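Local structure of cellulase (Clostridium cellulovorans, 6UI3) at residues A[18-23]-A[266-271]; A[145-150]-A[188-193]; A[29-34]-A[302-307]. The protein acts, through this glycosyl hydrolase family 5 catalytic domain of a longer dockerin-bearing protein, as a broad-specificity endoglucanase, probably cleaving internal bonds of cellulose. One frame throughout, in Å; residues are numbered along the deposited sequence.

How the contacts relate
All three contacts are buried and belong to one closed eight-stranded TIM barrel. Contact 1 sits at the N-terminal end of the strands, where helix 16-21 meets strand 267-272, and is purely apolar. Contact 2 lies in the barrel wall, pairing strands 145-148 and 192-195 through backbone hydrogen bonds, with Arg190 laid over the Phe147 ring. Contacts 1 and 2 pack on each other: Ile268 CD1 reaches Met193 CG at 3.8 Å, and Val20 CG2 lies against Leu191. Contact 3, on the opposite side of the chain's centre, joins the first and last strands at their C-terminal ends by one backbone hydrogen bond, a glycine over a tryptophan face and a carboxylate at its edge. Strands 267-272 and 301-305 are neighbours, linking contacts 1 and 3.

Contact 1: A[18-23]-A[266-271]; sequences DLVKDM and PVIIGQ. Unlike the reference sequence in segment 266-271: Gln271 (reference Glu).
With CG1 anti to the backbone N (chi1 171°), Val20 is left with CG2 anti to the carbonyl carbon and lays that methyl against the ring of Pro266, while Met23, extended through chi2, bends at chi3 (68°) to bring SD and CE beside the tip of Ile268. Val20 CG2 is 3.8 Å from Pro266 CB and equally near CG, the valine meeting the side of the pyrrolidine ring obliquely. Val20 CG2 also reaches Ile268 CD1 at 4.0 Å. That terminal methyl is shared with the thioether: Met23 SD lies 3.7 Å from Ile268 CD1, and Met23 CE is 3.8 Å from the same carbon, the two side chains crossing at about a right angle. The short N-terminal helix 16-21 thus closes the bottom of the TIM barrel, the end at which the strands begin, with Val20 and the nearby Met23 set against the start of strand 267-272. Val267 is turned the other way, onto Phe260 and Val261 of helix 243-261, whereas Ile268 points into the barrel interior and touches Leu302 and Ala218 of the two adjoining strands. Val20 also packs on Pro300, just ahead of the last strand, and Met23 O accepts a hydrogen bond from Thr62 OG1.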
loop_
_atom_site.group_PDB
_atom_site.type_symbol
_atom_site.label_atom_id
_atom_site.label_comp_id
_atom_site.label_asym_id
_atom_site.label_seq_id
_atom_site.Cartn_x
_atom_site.Cartn_y
_atom_site.Cartn_z
ATOM N N ASP A 18 15.754 9.316 -0.944
ATOM C CA ASP A 18 16.258 9.057 0.404
ATOM C C ASP A 18 15.154 8.560 1.336
ATOM O O ASP A 18 15.394 7.707 2.198
ATOM C CB ASP A 18 16.894 10.318 0.994
ATOM C CG ASP A 18 18.365 10.486 0.640
ATOM O OD1 ASP A 18 18.995 9.550 0.097
ATOM O OD2 ASP A 18 18.894 11.577 0.951
ATOM N N LEU A 19 13.942 9.095 1.202
ATOM C CA LEU A 19 12.837 8.640 2.043
ATOM C C LEU A 19 12.550 7.171 1.773
ATOM O O LEU A 19 12.465 6.353 2.702
ATOM C CB LEU A 19 11.618 9.531 1.794
ATOM C CG LEU A 19 10.422 9.608 2.756
ATOM C CD1 LEU A 19 9.739 8.249 2.939
ATOM C CD2 LEU A 19 10.839 10.267 4.081
ATOM N N VAL A 20 12.420 6.812 0.499
ATOM C CA VAL A 20 12.114 5.428 0.143
ATOM C C VAL A 20 13.216 4.492 0.626
ATOM O O VAL A 20 12.936 3.390 1.122
ATOM C CB VAL A 20 11.813 5.292 -1.360
ATOM C CG1 VAL A 20 11.699 3.824 -1.772
ATOM C CG2 VAL A 20 10.492 6.032 -1.690
ATOM N N LYS A 21 14.475 4.919 0.517
ATOM C CA LYS A 21 15.586 4.101 0.991
ATOM C C LYS A 21 15.456 3.785 2.475
ATOM O O LYS A 21 15.905 2.723 2.922
ATOM C CB LYS A 21 16.898 4.833 0.702
ATOM C CG LYS A 21 18.155 4.123 1.195
ATOM C CD LYS A 21 19.428 4.744 0.601
ATOM C CE LYS A 21 19.656 6.202 1.030
ATOM N NZ LYS A 21 20.124 6.358 2.443
ATOM N N ASP A 22 14.850 4.688 3.254
ATOM C CA ASP A 22 14.734 4.519 4.700
ATOM C C ASP A 22 13.553 3.645 5.123
ATOM O O ASP A 22 13.455 3.315 6.309
ATOM C CB ASP A 22 14.611 5.903 5.358
ATOM C CG ASP A 22 14.925 5.878 6.833
ATOM O OD1 ASP A 22 15.981 5.338 7.203
ATOM O OD2 ASP A 22 14.116 6.424 7.609
ATOM N N MET A 23 12.675 3.235 4.197
ATOM C CA MET A 23 11.424 2.566 4.581
ATOM C C MET A 23 11.610 1.112 5.018
ATOM O O MET A 23 10.873 0.636 5.892
ATOM C CB MET A 23 10.429 2.649 3.425
ATOM C CG MET A 23 9.846 4.023 3.256
ATOM S SD MET A 23 8.783 4.227 1.823
ATOM C CE MET A 23 7.389 3.199 2.246
ATOM N N PRO A 266 11.414 6.649 -7.455
ATOM C CA PRO A 266 11.410 5.391 -6.708
ATOM C C PRO A 266 10.092 4.652 -6.847
ATOM O O PRO A 266 9.049 5.240 -7.154
ATOM C CB PRO A 266 11.643 5.842 -5.265
ATOM C CG PRO A 266 11.134 7.235 -5.213
ATOM C CD PRO A 266 11.367 7.827 -6.572
ATOM N N VAL A 267 10.149 3.345 -6.581
ATOM C CA VAL A 267 8.990 2.452 -6.603
ATOM C C VAL A 267 8.856 1.793 -5.235
ATOM O O VAL A 267 9.848 1.339 -4.653
ATOM C CB VAL A 267 9.144 1.377 -7.705
ATOM C CG1 VAL A 267 7.981 0.407 -7.701
ATOM C CG2 VAL A 267 9.286 2.022 -9.083
ATOM N N ILE A 268 7.624 1.729 -4.734
ATOM C CA ILE A 268 7.283 1.006 -3.509
ATOM C C ILE A 268 6.370 -0.151 -3.892
ATOM O O ILE A 268 5.359 0.055 -4.573
ATOM C CB ILE A 268 6.591 1.941 -2.502
ATOM C CG1 ILE A 268 7.568 3.017 -2.014
ATOM C CG2 ILE A 268 6.044 1.162 -1.331
ATOM C CD1 ILE A 268 6.903 4.226 -1.392
ATOM N N ILE A 269 6.724 -1.360 -3.466
ATOM C CA ILE A 269 5.823 -2.509 -3.584
ATOM C C ILE A 269 4.881 -2.445 -2.383
ATOM O O ILE A 269 5.143 -3.020 -1.310
ATOM C CB ILE A 269 6.579 -3.839 -3.694
ATOM C CG1 ILE A 269 7.604 -3.806 -4.831
ATOM C CG2 ILE A 269 5.590 -4.985 -3.877
ATOM C CD1 ILE A 269 7.046 -3.575 -6.192
ATOM N N GLY A 270 3.787 -1.709 -2.559
ATOM C CA GLY A 270 2.870 -1.441 -1.474
ATOM C C GLY A 270 2.086 -2.648 -1.014
ATOM O O GLY A 270 1.553 -2.627 0.111
ATOM N N GLN A 271 1.985 -3.687 -1.857
ATOM C CA GLN A 271 1.405 -4.965 -1.461
ATOM C C GLN A 271 2.105 -6.094 -2.198
ATOM O O GLN A 271 2.264 -6.028 -3.420
ATOM C CB GLN A 271 -0.091 -5.093 -1.801
ATOM C CG GLN A 271 -0.973 -4.029 -1.161
ATOM C CD GLN A 271 -2.452 -4.156 -1.487
ATOM O OE1 GLN A 271 -3.230 -3.230 -1.273
ATOM N NE2 GLN A 271 -2.837 -5.290 -1.991
#

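Contact 2: A[145-150]-A[188-193]; sequences LIFDTI and AKRLIM
Segments 145-150 and 188-193 pair as parallel neighbours in the TIM barrel wall, Phe147 opposite Ile192 and Asp148 opposite Met193, their touching parts running 43° apart end to end. They are the two strands of a beta-alpha-beta crossover through helix 163-182. Phe147 bonds on both sides of Ile192: its O takes Met193 N at 2.7 Å, nearly straight, while its N reaches Leu191 O only weakly; Thr149 N continues the ladder to Met193 O at 3.1 Å. Inside the barrel, Met193 SD lies 3.8 Å from Ile146 CG2, and Asp148 OD2 is held in a salt bridge by Arg64. Outside, Phe147 and Ile192 face helix 163-182, and Thr149 CG2 meets Ile192 CG2 at 3.6 Å. Arg190, extended through chi1 and chi2, lays CD over the centre of the Phe147 ring, 3.7 Å from its centroid, a CH-pi contact; the bend at chi3 (-47°) then turns the guanidinium toward Leu145 O. Ring and guanidinium planes stand 48° apart. Ser142 O and Tyr141 O, from the loop before strand 145-148, and Asn187 OD1 grip the guanidinium, and Leu145 CD2 lies over one face. Arg190 NH1 also donates to Leu145 O at 2.9 Å, the oxygen lying close to the guanidinium plane.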
loop_
_atom_site.group_PDB
_atom_site.type_symbol
_atom_site.label_atom_id
_atom_site.label_comp_id
_atom_site.label_asym_id
_atom_site.label_seq_id
_atom_site.Cartn_x
_atom_site.Cartn_y
_atom_site.Cartn_z
ATOM N N LEU A 145 4.793 9.991 7.937
ATOM C CA LEU A 145 3.465 9.807 7.367
ATOM C C LEU A 145 3.523 10.057 5.863
ATOM O O LEU A 145 3.945 11.128 5.418
ATOM C CB LEU A 145 2.470 10.758 8.025
ATOM C CG LEU A 145 1.046 10.741 7.445
ATOM C CD1 LEU A 145 0.393 9.389 7.613
ATOM C CD2 LEU A 145 0.213 11.816 8.122
ATOM N N ILE A 146 3.068 9.077 5.091
ATOM C CA ILE A 146 3.081 9.079 3.634
ATOM C C ILE A 146 1.637 8.940 3.156
ATOM O O ILE A 146 0.848 8.234 3.792
ATOM C CB ILE A 146 3.912 7.870 3.148
ATOM C CG1 ILE A 146 5.363 7.956 3.633
ATOM C CG2 ILE A 146 3.811 7.715 1.617
ATOM C CD1 ILE A 146 6.127 6.645 3.492
ATOM N N PHE A 147 1.284 9.596 2.051
ATOM C CA PHE A 147 -0.045 9.473 1.453
ATOM C C PHE A 147 0.029 8.649 0.167
ATOM O O PHE A 147 1.000 8.759 -0.587
ATOM C CB PHE A 147 -0.599 10.859 1.108
ATOM C CG PHE A 147 -0.852 11.768 2.297
ATOM C CD1 PHE A 147 -1.076 11.268 3.574
ATOM C CD2 PHE A 147 -0.890 13.147 2.113
ATOM C CE1 PHE A 147 -1.346 12.139 4.644
ATOM C CE2 PHE A 147 -1.154 14.004 3.171
ATOM C CZ PHE A 147 -1.374 13.502 4.429
ATOM N N ASP A 148 -1.008 7.851 -0.095
ATOM C CA ASP A 148 -1.127 6.952 -1.256
ATOM C C ASP A 148 -2.473 7.289 -1.889
ATOM O O ASP A 148 -3.515 7.105 -1.261
ATOM C CB ASP A 148 -1.005 5.517 -0.715
ATOM C CG ASP A 148 -1.382 4.406 -1.698
ATOM O OD1 ASP A 148 -1.710 4.662 -2.881
ATOM O OD2 ASP A 148 -1.326 3.218 -1.237
ATOM N N THR A 149 -2.467 7.854 -3.102
ATOM C CA THR A 149 -3.615 8.652 -3.560
ATOM C C THR A 149 -4.892 7.835 -3.792
ATOM O O THR A 149 -5.999 8.376 -3.689
ATOM C CB THR A 149 -3.286 9.403 -4.859
ATOM O OG1 THR A 149 -3.003 8.435 -5.883
ATOM C CG2 THR A 149 -2.144 10.397 -4.690
ATOM N N ILE A 150 -4.756 6.565 -4.165
ATOM C CA ILE A 150 -5.882 5.656 -4.408
ATOM C C ILE A 150 -5.283 4.255 -4.461
ATOM O O ILE A 150 -4.200 4.072 -5.003
ATOM C CB ILE A 150 -6.674 6.046 -5.676
ATOM C CG1 ILE A 150 -7.895 5.137 -5.872
ATOM C CG2 ILE A 150 -5.774 6.064 -6.910
ATOM C CD1 ILE A 150 -8.957 5.205 -4.777
ATOM N N ALA A 188 3.703 20.039 1.866
ATOM C CA ALA A 188 4.473 20.511 0.717
ATOM C C ALA A 188 5.740 19.680 0.508
ATOM O O ALA A 188 6.313 19.732 -0.582
ATOM C CB ALA A 188 4.801 21.998 0.845
ATOM N N LYS A 189 6.174 18.908 1.516
ATOM C CA LYS A 189 7.437 18.168 1.494
ATOM C C LYS A 189 7.257 16.673 1.755
ATOM O O LYS A 189 8.251 15.937 1.845
ATOM C CB LYS A 189 8.395 18.750 2.531
ATOM C CG LYS A 189 8.873 20.144 2.202
ATOM C CD LYS A 189 9.847 20.632 3.262
ATOM C CE LYS A 189 10.297 22.060 3.001
ATOM N NZ LYS A 189 11.240 22.542 4.053
ATOM N N ARG A 190 6.022 16.208 1.856
ATOM C CA ARG A 190 5.709 14.826 2.199
ATOM C C ARG A 190 5.792 13.922 0.970
ATOM O O ARG A 190 5.370 14.308 -0.119
ATOM C CB ARG A 190 4.257 14.814 2.710
ATOM C CG ARG A 190 3.786 13.483 3.232
ATOM C CD ARG A 190 2.395 13.530 3.876
ATOM N NE ARG A 190 2.188 14.637 4.814
ATOM C CZ ARG A 190 2.799 14.771 5.989
ATOM N NH1 ARG A 190 3.672 13.867 6.417
ATOM N NH2 ARG A 190 2.558 15.846 6.727
ATOM N N LEU A 191 6.282 12.693 1.148
ATOM C CA LEU A 191 6.219 11.731 0.046
ATOM C C LEU A 191 4.764 11.375 -0.264
ATOM O O LEU A 191 3.963 11.093 0.640
ATOM C CB LEU A 191 7.000 10.464 0.384
ATOM C CG LEU A 191 7.057 9.441 -0.745
ATOM C CD1 LEU A 191 7.924 9.911 -1.895
ATOM C CD2 LEU A 191 7.559 8.079 -0.267
ATOM N N ILE A 192 4.422 11.386 -1.553
ATOM C CA ILE A 192 3.125 10.929 -2.040
ATOM C C ILE A 192 3.346 9.767 -3.005
ATOM O O ILE A 192 4.189 9.850 -3.909
ATOM C CB ILE A 192 2.333 12.061 -2.724
ATOM C CG1 ILE A 192 2.132 13.236 -1.761
ATOM C CG2 ILE A 192 0.984 11.537 -3.227
ATOM C CD1 ILE A 192 1.663 14.520 -2.431
ATOM N N MET A 193 2.595 8.695 -2.803
ATOM C CA MET A 193 2.612 7.512 -3.655
ATOM C C MET A 193 1.477 7.602 -4.671
ATOM O O MET A 193 0.339 7.934 -4.307
ATOM C CB MET A 193 2.412 6.248 -2.816
ATOM C CG MET A 193 3.533 5.989 -1.823
ATOM S SD MET A 193 3.163 4.731 -0.579
ATOM C CE MET A 193 2.840 3.306 -1.609
#

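Contact 3: A[29-34]-A[302-307]; sequences LGNTLE and LWWDNN
At the C-terminal mouth of the TIM barrel, the end that carries the active site in this fold, the loop leaving the first strand closes against the last strand through Gly30 and Trp304. Gly30 N donates to Asp305 O at 3.0 Å, arriving from above the carbonyl plane, where Leu29 and Asp305 form a parallel bridge. Trp304, with CG anti to the backbone N (chi1 -179°), lays its indole against the glycine: Gly30 CA stands over one face, 3.9 Å from the centroid of the six-membered ring, an approach possible because Gly30 has no CB, which would run into Asp305 O and Trp304 CE2. Tyr224, Gln271 and Arg64 also touch this tryptophan. Glu34 comes at the ring from its edge, OE2 3.3 Å from Trp304 CH2, with carboxylate and indole planes nearly perpendicular. Its carboxylate is fixed by the loop's own backbone, since Asn31 N meets Glu34 OE2 on the syn side at 2.7 Å and Thr32 N meets Glu34 OE1 at 2.8 Å. Asn31 lies alongside Asn306, its CG 3.8 Å from Asn306 CB. At the end of the strand, Asp305 is held at OD2 by Trp27 NE1 and Leu319 N, and its OD1 takes Asn307 N at 2.9 Å, making an Asx turn.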
loop_
_atom_site.group_PDB
_atom_site.type_symbol
_atom_site.label_atom_id
_atom_site.label_comp_id
_atom_site.label_asym_id
_atom_site.label_seq_id
_atom_site.Cartn_x
_atom_site.Cartn_y
_atom_site.Cartn_z
ATOM N N LEU A 29 -1.970 -3.385 7.269
ATOM C CA LEU A 29 -3.085 -3.673 8.179
ATOM C C LEU A 29 -4.311 -4.077 7.352
ATOM O O LEU A 29 -5.255 -3.317 7.145
ATOM C CB LEU A 29 -3.349 -2.441 9.045
ATOM C CG LEU A 29 -4.389 -2.577 10.142
ATOM C CD1 LEU A 29 -3.947 -3.531 11.238
ATOM C CD2 LEU A 29 -4.704 -1.193 10.739
ATOM N N GLY A 30 -4.268 -5.316 6.852
ATOM C CA GLY A 30 -5.254 -5.754 5.869
ATOM C C GLY A 30 -6.586 -6.144 6.485
ATOM O O GLY A 30 -6.671 -6.592 7.634
ATOM N N ASN A 31 -7.634 -6.000 5.676
ATOM C CA ASN A 31 -8.998 -6.379 6.063
ATOM C C ASN A 31 -9.401 -5.733 7.389
ATOM O O ASN A 31 -9.963 -6.366 8.296
ATOM C CB ASN A 31 -9.169 -7.899 6.102
ATOM C CG ASN A 31 -9.223 -8.523 4.723
ATOM O OD1 ASN A 31 -8.817 -7.919 3.734
ATOM N ND2 ASN A 31 -9.715 -9.756 4.656
ATOM N N THR A 32 -9.115 -4.444 7.496
ATOM C CA THR A 32 -9.330 -3.686 8.728
ATOM C C THR A 32 -10.103 -2.409 8.377
ATOM O O THR A 32 -11.312 -2.490 8.159
ATOM C CB THR A 32 -8.001 -3.504 9.457
ATOM O OG1 THR A 32 -7.387 -4.796 9.619
ATOM C CG2 THR A 32 -8.190 -2.929 10.843
ATOM N N LEU A 33 -9.445 -1.248 8.282
ATOM C CA LEU A 33 -10.173 -0.001 8.046
ATOM C C LEU A 33 -10.665 0.176 6.618
ATOM O O LEU A 33 -11.384 1.149 6.354
ATOM C CB LEU A 33 -9.368 1.212 8.511
ATOM C CG LEU A 33 -9.293 1.351 10.037
ATOM C CD1 LEU A 33 -8.174 2.292 10.419
ATOM C CD2 LEU A 33 -10.632 1.832 10.598
ATOM N N GLU A 34 -10.360 -0.752 5.713
ATOM C CA GLU A 34 -10.989 -0.766 4.402
ATOM C C GLU A 34 -12.197 -1.692 4.323
ATOM O O GLU A 34 -12.798 -1.799 3.248
ATOM C CB GLU A 34 -9.979 -1.100 3.289
ATOM C CG GLU A 34 -9.724 -2.572 3.030
ATOM C CD GLU A 34 -8.829 -3.295 4.032
ATOM O OE1 GLU A 34 -8.691 -2.885 5.205
ATOM O OE2 GLU A 34 -8.281 -4.351 3.616
ATOM N N LEU A 302 5.957 -4.443 1.148
ATOM C CA LEU A 302 4.995 -4.443 2.243
ATOM C C LEU A 302 4.082 -5.657 2.118
ATOM O O LEU A 302 3.267 -5.731 1.198
ATOM C CB LEU A 302 4.175 -3.154 2.212
ATOM C CG LEU A 302 4.876 -1.849 2.572
ATOM C CD1 LEU A 302 5.998 -1.439 1.718
ATOM C CD2 LEU A 302 3.840 -0.724 2.573
ATOM N N TRP A 303 4.209 -6.607 3.040
ATOM C CA TRP A 303 3.386 -7.812 3.024
ATOM C C TRP A 303 1.931 -7.472 3.339
ATOM O O TRP A 303 1.643 -6.697 4.250
ATOM C CB TRP A 303 3.931 -8.815 4.053
ATOM C CG TRP A 303 3.179 -10.137 4.099
ATOM C CD1 TRP A 303 1.992 -10.365 4.715
ATOM C CD2 TRP A 303 3.582 -11.395 3.540
ATOM N NE1 TRP A 303 1.614 -11.669 4.544
ATOM C CE2 TRP A 303 2.576 -12.332 3.845
ATOM C CE3 TRP A 303 4.685 -11.817 2.807
ATOM C CZ2 TRP A 303 2.649 -13.658 3.448
ATOM C CZ3 TRP A 303 4.761 -13.142 2.429
ATOM C CH2 TRP A 303 3.752 -14.044 2.763
ATOM N N TRP A 304 1.013 -8.082 2.586
ATOM C CA TRP A 304 -0.428 -7.935 2.849
ATOM C C TRP A 304 -0.866 -8.928 3.919
ATOM O O TRP A 304 -0.998 -10.118 3.648
ATOM C CB TRP A 304 -1.252 -8.157 1.579
ATOM C CG TRP A 304 -2.724 -7.982 1.841
ATOM C CD1 TRP A 304 -3.643 -8.963 2.084
ATOM C CD2 TRP A 304 -3.430 -6.745 1.910
ATOM N NE1 TRP A 304 -4.882 -8.406 2.317
ATOM C CE2 TRP A 304 -4.780 -7.042 2.202
ATOM C CE3 TRP A 304 -3.059 -5.409 1.749
ATOM C CZ2 TRP A 304 -5.738 -6.054 2.337
ATOM C CZ3 TRP A 304 -4.012 -4.438 1.876
ATOM C CH2 TRP A 304 -5.334 -4.758 2.162
ATOM N N ASP A 305 -1.105 -8.440 5.133
ATOM C CA ASP A 305 -1.455 -9.282 6.279
ATOM C C ASP A 305 -2.922 -9.080 6.640
ATOM O O ASP A 305 -3.292 -8.087 7.261
ATOM C CB ASP A 305 -0.547 -9.002 7.466
ATOM C CG ASP A 305 -0.682 -10.048 8.549
ATOM O OD1 ASP A 305 -1.766 -10.683 8.625
ATOM O OD2 ASP A 305 0.286 -10.202 9.320
ATOM N N ASN A 306 -3.764 -10.038 6.241
ATOM C CA ASN A 306 -5.190 -9.964 6.530
ATOM C C ASN A 306 -5.611 -10.707 7.802
ATOM O O ASN A 306 -6.815 -10.793 8.085
ATOM C CB ASN A 306 -6.006 -10.469 5.338
ATOM C CG ASN A 306 -5.735 -11.912 4.995
ATOM O OD1 ASN A 306 -5.018 -12.628 5.698
ATOM N ND2 ASN A 306 -6.339 -12.352 3.907
ATOM N N ASN A 307 -4.663 -11.207 8.591
ATOM C CA ASN A 307 -4.959 -11.919 9.837
ATOM C C ASN A 307 -5.772 -13.188 9.607
ATOM O O ASN A 307 -6.431 -13.676 10.534
ATOM C CB ASN A 307 -5.685 -10.996 10.840
ATOM C CG ASN A 307 -5.729 -11.540 12.265
ATOM O OD1 ASN A 307 -4.769 -12.101 12.793
ATOM N ND2 ASN A 307 -6.875 -11.352 12.903
#